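PDB 3WIW: glycosyl hydrolase family 88 from Pedobacter heparinus, which hydrolyses unsaturated oligosaccharides derived from heparin, probably releasing the unsaturated glucuronyl residue at their non-reducing end. Local coordinates for residues 40-44 with 89-94; 43-47 with 78-82; 83-87 with 127-132; 121-126 with 137-141. All coordinates share one frame. Residues are numbered along the deposited sequence.

Contact 1: residues 40-44 with 89-94; sequences VIQLT and SGDKNL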
loop_
_atom_site.group_PDB
_atom_site.type_symbol
_atom_site.label_atom_id
_atom_site.label_comp_id
_atom_site.label_asym_id
_atom_site.label_seq_id
_atom_site.Cartn_x
_atom_site.Cartn_y
_atom_site.Cartn_z
ATOM N N VAL A 40 9.986 16.470 3.181
ATOM C CA VAL A 40 11.344 16.304 3.686
ATOM C C VAL A 40 11.461 16.863 5.106
ATOM O O VAL A 40 12.056 16.229 5.979
ATOM C CB VAL A 40 12.352 16.955 2.731
ATOM C CG1 VAL A 40 13.744 16.952 3.332
ATOM C CG2 VAL A 40 12.360 16.190 1.411
ATOM N N ILE A 41 10.874 18.033 5.353
ATOM C CA ILE A 41 10.896 18.600 6.703
ATOM C C ILE A 41 10.175 17.692 7.700
ATOM O O ILE A 41 10.693 17.415 8.799
ATOM C CB ILE A 41 10.280 20.014 6.735
ATOM C CG1 ILE A 41 11.195 20.995 6.007
ATOM C CG2 ILE A 41 10.092 20.489 8.163
ATOM C CD1 ILE A 41 10.510 22.295 5.643
ATOM N N GLN A 42 8.995 17.217 7.320
ATOM C CA GLN A 42 8.212 16.354 8.198
ATOM C C GLN A 42 9.002 15.099 8.566
ATOM O O GLN A 42 9.095 14.741 9.749
ATOM C CB GLN A 42 6.882 15.987 7.534
ATOM C CG GLN A 42 5.898 17.169 7.383
ATOM C CD GLN A 42 5.429 17.736 8.724
ATOM O OE1 GLN A 42 6.178 18.422 9.414
ATOM N NE2 GLN A 42 4.183 17.427 9.106
ATOM N N LEU A 43 9.584 14.444 7.558
ATOM C CA LEU A 43 10.343 13.226 7.772
ATOM C C LEU A 43 11.573 13.492 8.623
ATOM O O LEU A 43 11.933 12.671 9.467
ATOM C CB LEU A 43 10.764 12.620 6.434
ATOM C CG LEU A 43 9.622 12.006 5.631
ATOM C CD1 LEU A 43 10.131 11.573 4.254
ATOM C CD2 LEU A 43 8.947 10.835 6.380
ATOM N N THR A 44 12.228 14.628 8.402
ATOM C CA THR A 44 13.400 14.985 9.191
ATOM C C THR A 44 13.030 15.091 10.670
ATOM O O THR A 44 13.703 14.518 11.537
ATOM C CB THR A 44 14.012 16.305 8.702
ATOM O OG1 THR A 44 14.404 16.156 7.335
ATOM C CG2 THR A 44 15.216 16.727 9.549
ATOM N N SER A 89 14.715 13.621 -2.570
ATOM C CA SER A 89 15.447 14.831 -2.190
ATOM C C SER A 89 16.962 14.722 -2.296
ATOM O O SER A 89 17.644 15.744 -2.377
ATOM C CB SER A 89 15.112 15.184 -0.751
ATOM O OG SER A 89 15.673 14.205 0.108
ATOM N N GLY A 90 17.498 13.508 -2.260
ATOM C CA GLY A 90 18.939 13.323 -2.199
ATOM C C GLY A 90 19.535 13.643 -0.842
ATOM O O GLY A 90 20.761 13.676 -0.684
ATOM N N ASP A 91 18.674 13.882 0.141
ATOM C CA ASP A 91 19.128 14.294 1.457
ATOM C C ASP A 91 19.770 13.114 2.176
ATOM O O ASP A 91 19.076 12.191 2.607
ATOM C CB ASP A 91 17.932 14.824 2.253
ATOM C CG ASP A 91 18.326 15.411 3.585
ATOM O OD1 ASP A 91 19.381 15.029 4.136
ATOM O OD2 ASP A 91 17.561 16.258 4.081
ATOM N N LYS A 92 21.092 13.168 2.335
ATOM C CA LYS A 92 21.821 12.076 2.967
ATOM C C LYS A 92 21.385 11.800 4.400
ATOM O O LYS A 92 21.472 10.667 4.869
ATOM C CB LYS A 92 23.326 12.318 2.883
ATOM C CG LYS A 92 23.830 12.283 1.458
ATOM C CD LYS A 92 23.661 10.887 0.875
ATOM C CE LYS A 92 24.107 10.817 -0.578
ATOM N NZ LYS A 92 24.225 9.406 -1.034
ATOM N N ASN A 93 20.875 12.814 5.092
ATOM C CA ASN A 93 20.381 12.557 6.434
ATOM C C ASN A 93 19.182 11.598 6.427
ATOM O O ASN A 93 19.043 10.743 7.319
ATOM C CB ASN A 93 20.007 13.852 7.144
ATOM C CG ASN A 93 19.408 13.593 8.502
ATOM O OD1 ASN A 93 20.083 13.093 9.405
ATOM N ND2 ASN A 93 18.130 13.895 8.649
ATOM N N LEU A 94 18.308 11.739 5.431
ATOM C CA LEU A 94 17.165 10.846 5.318
ATOM C C LEU A 94 17.594 9.408 5.017
ATOM O O LEU A 94 16.965 8.479 5.492
ATOM C CB LEU A 94 16.146 11.354 4.295
ATOM C CG LEU A 94 15.374 12.621 4.688
ATOM C CD1 LEU A 94 14.296 12.883 3.658
ATOM C CD2 LEU A 94 14.788 12.501 6.103
HETATM O O HOH W 1 16.378 13.483 10.895
HETATM O O HOH W 2 17.043 15.674 6.563
#
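Leu94, Val40 and Thr44 bury the most surface here, 68, 57 and 38 Å² respectively, in a contact of 249 Å². Leu94 lies in the first turn of helix 92-103, and its branched end reaches the flank of helix 30-49: its CD1 is 4.1 Å from Val40 CG1, while its CD2 lies 4.0 Å from Leu43 CB and 3.9 Å from Thr44 OG1. Val40 extends the apolar patch to Ser89, at the end of helix 77-89, with its CG2 3.6 Å from Ser89 CB. Helices 30-49 and 92-103 fit neighbouring outer members of an (alpha/alpha)6 barrel, and the chain between Ser89 and Lys92 is the turn by which inner helix 77-89 passes into outer helix 92-103. Gly90 leaves helical geometry with a positive phi of 74°. Asp91 is the N-cap, its OD1 accepting from Asn93 N at 2.8 Å, and Ser89 OG, bonded also to Gly85 O, accepts from Asp91 N at 3.0 Å in an ST turn. Around Thr44 the contact turns polar. Its OG1 donates to Val40 O at 2.7 Å, one helical turn back, and receives a hydrogen bond from water 2 at 2.8 Å. That water also donates to Asp91 OD2 (2.6 Å) and accepts from Asn93 ND2 (2.9 Å). Water 1 forms a second bridge, from Asn93 ND2 to Thr44 O, both at 2.9 Å; no direct hydrogen bond crosses between the segments.

Contact 2: residues 43-47 with 78-82; sequences LTRAA and FPGTL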
loop_
_atom_site.group_PDB
_atom_site.type_symbol
_atom_site.label_atom_id
_atom_site.label_comp_id
_atom_site.label_asym_id
_atom_site.label_seq_id
_atom_site.Cartn_x
_atom_site.Cartn_y
_atom_site.Cartn_z
ATOM N N LEU A 43 9.584 14.444 7.558
ATOM C CA LEU A 43 10.343 13.226 7.772
ATOM C C LEU A 43 11.573 13.492 8.623
ATOM O O LEU A 43 11.933 12.671 9.467
ATOM C CB LEU A 43 10.764 12.620 6.434
ATOM C CG LEU A 43 9.622 12.006 5.631
ATOM C CD1 LEU A 43 10.131 11.573 4.254
ATOM C CD2 LEU A 43 8.947 10.835 6.380
ATOM N N THR A 44 12.228 14.628 8.402
ATOM C CA THR A 44 13.400 14.985 9.191
ATOM C C THR A 44 13.030 15.091 10.670
ATOM O O THR A 44 13.703 14.518 11.537
ATOM C CB THR A 44 14.012 16.305 8.702
ATOM O OG1 THR A 44 14.404 16.156 7.335
ATOM C CG2 THR A 44 15.216 16.727 9.549
ATOM N N ARG A 45 11.937 15.789 10.956
ATOM C CA ARG A 45 11.488 15.948 12.329
ATOM C C ARG A 45 10.993 14.617 12.909
ATOM O O ARG A 45 11.258 14.313 14.074
ATOM C CB ARG A 45 10.360 16.982 12.398
ATOM C CG ARG A 45 10.726 18.396 11.951
ATOM C CD ARG A 45 11.693 19.078 12.885
ATOM N NE ARG A 45 11.278 19.148 14.293
ATOM C CZ ARG A 45 10.458 20.054 14.833
ATOM N NH1 ARG A 45 9.868 20.997 14.101
ATOM N NH2 ARG A 45 10.207 20.007 16.136
ATOM N N ALA A 46 10.247 13.840 12.122
ATOM C CA ALA A 46 9.770 12.538 12.593
ATOM C C ALA A 46 10.932 11.633 13.011
ATOM O O ALA A 46 10.903 11.009 14.080
ATOM C CB ALA A 46 8.936 11.865 11.524
ATOM N N ALA A 47 11.960 11.558 12.170
ATOM C CA ALA A 47 13.083 10.655 12.452
ATOM C C ALA A 47 13.899 11.111 13.675
ATOM O O ALA A 47 14.539 10.303 14.330
ATOM C CB ALA A 47 13.959 10.512 11.224
ATOM N N PHE A 78 6.946 3.558 7.817
ATOM C CA PHE A 78 7.749 4.745 8.126
ATOM C C PHE A 78 9.197 4.642 7.594
ATOM O O PHE A 78 9.635 5.547 6.886
ATOM C CB PHE A 78 7.712 5.073 9.602
ATOM C CG PHE A 78 8.501 6.292 9.958
ATOM C CD1 PHE A 78 8.110 7.552 9.502
ATOM C CD2 PHE A 78 9.634 6.186 10.743
ATOM C CE1 PHE A 78 8.838 8.680 9.832
ATOM C CE2 PHE A 78 10.375 7.304 11.084
ATOM C CZ PHE A 78 9.981 8.563 10.632
ATOM N N PRO A 79 9.922 3.527 7.861
ATOM C CA PRO A 79 11.252 3.467 7.234
ATOM C C PRO A 79 11.168 3.501 5.698
ATOM O O PRO A 79 12.005 4.129 5.058
ATOM C CB PRO A 79 11.859 2.160 7.753
ATOM C CG PRO A 79 10.757 1.432 8.457
ATOM C CD PRO A 79 9.700 2.445 8.832
ATOM N N GLY A 80 10.153 2.880 5.109
ATOM C CA GLY A 80 9.967 2.966 3.673
ATOM C C GLY A 80 9.785 4.391 3.192
ATOM O O GLY A 80 10.339 4.794 2.163
ATOM N N THR A 81 9.009 5.166 3.938
ATOM C CA THR A 81 8.754 6.569 3.601
ATOM C C THR A 81 10.046 7.381 3.674
ATOM O O THR A 81 10.293 8.263 2.830
ATOM C CB THR A 81 7.653 7.152 4.500
ATOM O OG1 THR A 81 6.526 6.271 4.431
ATOM C CG2 THR A 81 7.231 8.539 4.024
ATOM N N LEU A 82 10.893 7.060 4.654
ATOM C CA LEU A 82 12.207 7.684 4.741
ATOM C C LEU A 82 13.059 7.370 3.503
ATOM O O LEU A 82 13.709 8.266 2.951
ATOM C CB LEU A 82 12.931 7.247 6.025
ATOM C CG LEU A 82 12.398 7.809 7.355
ATOM C CD1 LEU A 82 13.064 7.096 8.522
ATOM C CD2 LEU A 82 12.615 9.331 7.431
#
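The axes of the short helical segments 43-47 and 78-82 approach to 11.0 Å and run in roughly opposite directions, 136° apart, with a signed crossing angle of -136°. The CA atoms of Leu43 and Leu82 are nearest, at 6.6 Å. This is an outer helix, 30-49, laid obliquely against an inner helix, 77-89, of the (alpha/alpha)6 barrel, and no hydrogen bond crosses between the two segments. Leu43 contributes most, 84 Å²: its CD2 is 4.1 Å from Phe78 CE1 and 3.7 Å from Thr81 CG2, its CD1 is 3.6 Å from Thr81 O, and its CB meets Leu82 CD2 at 3.9 Å. Two small residues leave room for the Phe78 ring, whose CZ comes within 3.6 Å of Ala46 CB and 3.9 Å of Ala47 N, the latter at the ring edge. Ala47 CB also touches Leu82 CD2 at 4.2 Å. Thr81 OG1 is bonded to Phe77 O within its own helix, and Phe78 packs edge-to-face with Phe101 of helix 92-103.

Contact 3: residues 83-87 with 127-132; sequences WYGYE and NAYRVT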
loop_
_atom_site.group_PDB
_atom_site.type_symbol
_atom_site.label_atom_id
_atom_site.label_comp_id
_atom_site.label_asym_id
_atom_site.label_seq_id
_atom_site.Cartn_x
_atom_site.Cartn_y
_atom_site.Cartn_z
ATOM N N TRP A 83 13.046 6.114 3.039
ATOM C CA TRP A 83 13.763 5.783 1.803
ATOM C C TRP A 83 13.237 6.605 0.635
ATOM O O TRP A 83 14.010 7.168 -0.149
ATOM C CB TRP A 83 13.687 4.283 1.468
ATOM C CG TRP A 83 14.513 3.443 2.399
ATOM C CD1 TRP A 83 14.049 2.546 3.321
ATOM C CD2 TRP A 83 15.943 3.476 2.546
ATOM N NE1 TRP A 83 15.109 1.986 4.001
ATOM C CE2 TRP A 83 16.279 2.554 3.559
ATOM C CE3 TRP A 83 16.966 4.198 1.919
ATOM C CZ2 TRP A 83 17.603 2.327 3.960
ATOM C CZ3 TRP A 83 18.271 3.987 2.323
ATOM C CH2 TRP A 83 18.582 3.038 3.322
ATOM N N TYR A 84 11.918 6.690 0.507
ATOM C CA TYR A 84 11.346 7.505 -0.558
ATOM C C TYR A 84 11.696 9.003 -0.439
ATOM O O TYR A 84 11.999 9.657 -1.438
ATOM C CB TYR A 84 9.837 7.314 -0.621
ATOM C CG TYR A 84 9.354 5.998 -1.209
ATOM C CD1 TYR A 84 10.187 5.178 -1.998
ATOM C CD2 TYR A 84 8.055 5.568 -0.965
ATOM C CE1 TYR A 84 9.707 3.988 -2.538
ATOM C CE2 TYR A 84 7.579 4.381 -1.488
ATOM C CZ TYR A 84 8.388 3.603 -2.289
ATOM O OH TYR A 84 7.894 2.431 -2.825
ATOM N N GLY A 85 11.681 9.542 0.777
ATOM C CA GLY A 85 12.083 10.914 1.015
ATOM C C GLY A 85 13.522 11.135 0.579
ATOM O O GLY A 85 13.839 12.151 -0.030
ATOM N N TYR A 86 14.393 10.159 0.852
ATOM C CA TYR A 86 15.776 10.220 0.396
ATOM C C TYR A 86 15.862 10.211 -1.131
ATOM O O TYR A 86 16.606 10.995 -1.721
ATOM C CB TYR A 86 16.577 9.051 0.977
ATOM C CG TYR A 86 17.944 8.892 0.357
ATOM C CD1 TYR A 86 18.868 9.929 0.382
ATOM C CD2 TYR A 86 18.319 7.698 -0.241
ATOM C CE1 TYR A 86 20.129 9.791 -0.185
ATOM C CE2 TYR A 86 19.566 7.554 -0.795
ATOM C CZ TYR A 86 20.471 8.595 -0.773
ATOM O OH TYR A 86 21.714 8.420 -1.340
ATOM N N GLU A 87 15.094 9.338 -1.775
ATOM C CA GLU A 87 15.130 9.269 -3.236
ATOM C C GLU A 87 14.643 10.558 -3.896
ATOM O O GLU A 87 15.206 11.004 -4.898
ATOM C CB GLU A 87 14.320 8.081 -3.747
ATOM C CG GLU A 87 14.926 6.755 -3.383
ATOM C CD GLU A 87 14.197 5.629 -4.060
ATOM O OE1 GLU A 87 13.124 5.242 -3.561
ATOM O OE2 GLU A 87 14.679 5.145 -5.110
ATOM N N ASN A 127 13.059 -1.759 0.126
ATOM C CA ASN A 127 13.487 -0.464 -0.375
ATOM C C ASN A 127 14.946 -0.172 -0.040
ATOM O O ASN A 127 15.685 0.347 -0.878
ATOM C CB ASN A 127 12.565 0.643 0.146
ATOM C CG ASN A 127 11.316 0.777 -0.683
ATOM O OD1 ASN A 127 11.386 0.813 -1.918
ATOM N ND2 ASN A 127 10.165 0.792 -0.031
ATOM N N ALA A 128 15.362 -0.520 1.174
ATOM C CA ALA A 128 16.727 -0.301 1.617
ATOM C C ALA A 128 17.701 -1.008 0.669
ATOM O O ALA A 128 18.700 -0.429 0.239
ATOM C CB ALA A 128 16.901 -0.856 3.009
ATOM N N TYR A 129 17.429 -2.268 0.349
ATOM C CA TYR A 129 18.338 -3.035 -0.488
ATOM C C TYR A 129 18.328 -2.506 -1.925
ATOM O O TYR A 129 19.383 -2.438 -2.570
ATOM C CB TYR A 129 17.995 -4.515 -0.459
ATOM C CG TYR A 129 19.057 -5.352 -1.126
ATOM C CD1 TYR A 129 20.360 -5.408 -0.608
ATOM C CD2 TYR A 129 18.777 -6.067 -2.285
ATOM C CE1 TYR A 129 21.350 -6.167 -1.215
ATOM C CE2 TYR A 129 19.767 -6.830 -2.906
ATOM C CZ TYR A 129 21.047 -6.866 -2.355
ATOM O OH TYR A 129 22.057 -7.610 -2.923
ATOM N N ARG A 130 17.153 -2.101 -2.411
ATOM C CA ARG A 130 17.063 -1.556 -3.757
ATOM C C ARG A 130 17.879 -0.260 -3.858
ATOM O O ARG A 130 18.651 -0.050 -4.806
ATOM C CB ARG A 130 15.602 -1.301 -4.130
ATOM C CG ARG A 130 15.442 -0.677 -5.513
ATOM C CD ARG A 130 13.969 -0.376 -5.833
ATOM N NE ARG A 130 13.357 0.437 -4.782
ATOM C CZ ARG A 130 13.477 1.760 -4.701
ATOM N NH1 ARG A 130 14.161 2.432 -5.629
ATOM N NH2 ARG A 130 12.923 2.406 -3.686
ATOM N N VAL A 131 17.716 0.610 -2.871
ATOM C CA VAL A 131 18.371 1.913 -2.912
ATOM C C VAL A 131 19.898 1.807 -2.733
ATOM O O VAL A 131 20.662 2.465 -3.451
ATOM C CB VAL A 131 17.741 2.886 -1.883
ATOM C CG1 VAL A 131 18.578 4.164 -1.753
ATOM C CG2 VAL A 131 16.280 3.221 -2.276
ATOM N N THR A 132 20.350 0.964 -1.802
ATOM C CA THR A 132 21.748 0.971 -1.380
ATOM C C THR A 132 22.576 -0.202 -1.903
ATOM O O THR A 132 23.801 -0.100 -1.968
ATOM C CB THR A 132 21.856 0.954 0.156
ATOM O OG1 THR A 132 21.466 -0.333 0.655
ATOM C CG2 THR A 132 21.020 2.068 0.799
HETATM O O HOH W 3 9.581 0.583 -3.904
#
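A bidentate salt bridge joins Glu87 to Arg130: Arg130 NH2 donates to Glu87 OE1 and Arg130 NH1 to Glu87 OE2, both at 2.8 Å, with near-linear angles of 177° and 166°. Arg130 NH2 has a second acceptor, Asn127 OD1 at 2.8 Å, one turn back on the same helix, so the guanidinium is held from both segments. Glu87 OE1 is bridged in addition to Lys386 of helix 375-392. Water 3 donates to Tyr84 OH and to Asn127 OD1, each at 2.7 Å; Tyr84 OH is also bonded to Glu383. The segment axes lie 10.8 Å apart and only 24° from parallel, as expected for successive inner helices of an (alpha/alpha)6 barrel, which are connected through an outer helix, here 92-103. Away from these polar groups Trp83, burying 101 Å², is a knob in the hole formed by Asn127, Ala128, Val131 and Thr132. Ala128 CA stands over the face of its six-membered ring, 3.8 Å from the centroid, a CH-pi contact, and Trp83 CZ2 is 3.4 Å from Ala128 CB. Trp83 NE1 is bonded to Thr102. Val131 CG1 touches both Trp83 CE3 (4.0 Å) and, at the ring edge, Tyr86 CE2 (3.7 Å).

Contact 4: residues 121-126 with 137-141; sequences LYCSYG and YLKPL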
loop_
_atom_site.group_PDB
_atom_site.type_symbol
_atom_site.label_atom_id
_atom_site.label_comp_id
_atom_site.label_asym_id
_atom_site.label_seq_id
_atom_site.Cartn_x
_atom_site.Cartn_y
_atom_site.Cartn_z
ATOM N N LEU A 121 8.459 -6.026 5.866
ATOM C CA LEU A 121 9.863 -6.158 5.448
ATOM C C LEU A 121 10.132 -5.612 4.061
ATOM O O LEU A 121 11.158 -4.994 3.833
ATOM C CB LEU A 121 10.299 -7.617 5.464
ATOM C CG LEU A 121 10.559 -8.205 6.838
ATOM C CD1 LEU A 121 10.722 -9.719 6.741
ATOM C CD2 LEU A 121 11.837 -7.619 7.412
ATOM N N TYR A 122 9.253 -5.872 3.098
ATOM C CA TYR A 122 9.590 -5.415 1.757
ATOM C C TYR A 122 9.527 -3.876 1.628
ATOM O O TYR A 122 10.353 -3.276 0.929
ATOM C CB TYR A 122 8.766 -6.133 0.686
ATOM C CG TYR A 122 9.351 -5.970 -0.701
ATOM C CD1 TYR A 122 10.589 -6.528 -1.020
ATOM C CD2 TYR A 122 8.667 -5.255 -1.687
ATOM C CE1 TYR A 122 11.130 -6.371 -2.296
ATOM C CE2 TYR A 122 9.195 -5.069 -2.960
ATOM C CZ TYR A 122 10.431 -5.661 -3.263
ATOM O OH TYR A 122 10.992 -5.517 -4.525
ATOM N N CYS A 123 8.589 -3.203 2.307
ATOM C CA CYS A 123 8.599 -1.741 2.314
ATOM C C CYS A 123 9.798 -1.133 3.017
ATOM O O CYS A 123 10.164 -0.003 2.723
ATOM C CB CYS A 123 7.316 -1.172 2.938
ATOM S SG CYS A 123 5.796 -1.605 2.061
ATOM N N SER A 124 10.404 -1.873 3.943
ATOM C CA SER A 124 11.504 -1.324 4.725
ATOM C C SER A 124 12.833 -1.826 4.173
ATOM O O SER A 124 13.502 -1.118 3.407
ATOM C CB SER A 124 11.302 -1.655 6.216
ATOM O OG SER A 124 11.176 -3.049 6.415
ATOM N N TYR A 125 13.176 -3.068 4.515
ATOM C CA TYR A 125 14.373 -3.729 3.996
ATOM C C TYR A 125 14.383 -3.802 2.471
ATOM O O TYR A 125 15.447 -3.675 1.863
ATOM C CB TYR A 125 14.508 -5.157 4.543
ATOM C CG TYR A 125 15.087 -5.233 5.931
ATOM C CD1 TYR A 125 14.310 -4.942 7.050
ATOM C CD2 TYR A 125 16.424 -5.576 6.133
ATOM C CE1 TYR A 125 14.844 -4.997 8.319
ATOM C CE2 TYR A 125 16.957 -5.638 7.402
ATOM C CZ TYR A 125 16.167 -5.362 8.493
ATOM O OH TYR A 125 16.713 -5.425 9.762
ATOM N N GLY A 126 13.226 -4.027 1.842
ATOM C CA GLY A 126 13.205 -4.157 0.388
ATOM C C GLY A 126 13.652 -2.874 -0.298
ATOM O O GLY A 126 14.519 -2.885 -1.194
ATOM N N TYR A 137 21.081 -5.832 4.301
ATOM C CA TYR A 137 19.632 -5.962 4.175
ATOM C C TYR A 137 19.175 -7.299 3.595
ATOM O O TYR A 137 17.984 -7.613 3.631
ATOM C CB TYR A 137 19.081 -4.820 3.323
ATOM C CG TYR A 137 19.378 -3.442 3.900
ATOM C CD1 TYR A 137 18.825 -3.040 5.127
ATOM C CD2 TYR A 137 20.211 -2.531 3.222
ATOM C CE1 TYR A 137 19.121 -1.784 5.677
ATOM C CE2 TYR A 137 20.504 -1.270 3.761
ATOM C CZ TYR A 137 19.943 -0.900 4.983
ATOM O OH TYR A 137 20.193 0.336 5.526
ATOM N N LEU A 138 20.098 -8.102 3.072
ATOM C CA LEU A 138 19.704 -9.203 2.212
ATOM C C LEU A 138 19.220 -10.452 2.957
ATOM O O LEU A 138 18.180 -11.020 2.600
ATOM C CB LEU A 138 20.829 -9.537 1.235
ATOM C CG LEU A 138 20.413 -10.463 0.089
ATOM C CD1 LEU A 138 19.317 -9.825 -0.749
ATOM C CD2 LEU A 138 21.612 -10.797 -0.766
ATOM N N LYS A 139 19.955 -10.907 3.969
ATOM C CA LYS A 139 19.524 -12.117 4.660
ATOM C C LYS A 139 18.130 -11.987 5.324
ATOM O O LYS A 139 17.327 -12.915 5.231
ATOM C CB LYS A 139 20.584 -12.635 5.648
ATOM C CG LYS A 139 20.294 -14.045 6.175
ATOM C CD LYS A 139 20.269 -15.062 5.033
ATOM C CE LYS A 139 20.097 -16.493 5.513
ATOM N NZ LYS A 139 20.297 -17.453 4.391
ATOM N N PRO A 140 17.837 -10.853 5.989
ATOM C CA PRO A 140 16.487 -10.726 6.535
ATOM C C PRO A 140 15.421 -10.807 5.434
ATOM O O PRO A 140 14.360 -11.401 5.640
ATOM C CB PRO A 140 16.537 -9.344 7.207
ATOM C CG PRO A 140 17.973 -9.213 7.646
ATOM C CD PRO A 140 18.716 -9.764 6.469
ATOM N N LEU A 141 15.701 -10.237 4.269
ATOM C CA LEU A 141 14.777 -10.370 3.144
ATOM C C LEU A 141 14.595 -11.819 2.706
ATOM O O LEU A 141 13.472 -12.243 2.413
ATOM C CB LEU A 141 15.207 -9.511 1.968
ATOM C CG LEU A 141 14.957 -8.019 2.139
ATOM C CD1 LEU A 141 15.728 -7.240 1.072
ATOM C CD2 LEU A 141 13.453 -7.688 2.049
#
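This is a buried, mainly apolar contact between helix 117-132 and the start of helix 138-150, consecutive along the chain and joined by a short connection; no hydrogen bond crosses between the two segments. Tyr125 buries the most, 107 Å². Over one face of its ring lies Pro140, with Pro140 CB 4.2 Å from the centroid and 28° off the normal, a CH-pi contact, and Tyr125 CE2 is 3.7 Å from Pro140 CG. At the ring edge Tyr125 CD2 is 3.6 Å from Tyr137 O and equally far from Tyr137 CD1; the two rings meet obliquely. Leu141 is a knob set among Leu121, Tyr122, Tyr125 and Gly126, its CD2 3.7 Å from both Tyr125 CB and Gly126 N. The helix makes a wider pi-type turn here, since Gly126 N bonds to Leu121 O at 3.0 Å, five residues back. A CB on Gly126 would come within 2.2 Å of Tyr122 O, consistent with glycine at this position. Asp116, the predicted nucleophile, immediately precedes helix 117-132, its side chain about 9 Å from that of Leu121. An inner helix folded back through a turn onto its outer partner is the alpha-hairpin unit from which (alpha/alpha)6 barrels are built.

How the contacts relate
The four contacts form a chain of shared helices: contacts 1 and 2 both use helix 30-49, contacts 2 and 3 helix 77-89, and contacts 3 and 4 helix 117-132. Contacts 2 and 4, each an inner helix against an outer one, are buried and lack hydrogen bonds between their segments. The partly buried contacts 1 and 3 add polar borders: bridging waters in contact 1, a direct salt bridge in contact 3. Continuity is physical as well. Leu94 CD2 of contact 1 is 4.1 Å from Leu82 CD2 of contact 2, and Ala128 CB of contact 3 is 3.6 Å from Tyr137 CE1 of contact 4. Contacts 1 and 4 do not touch.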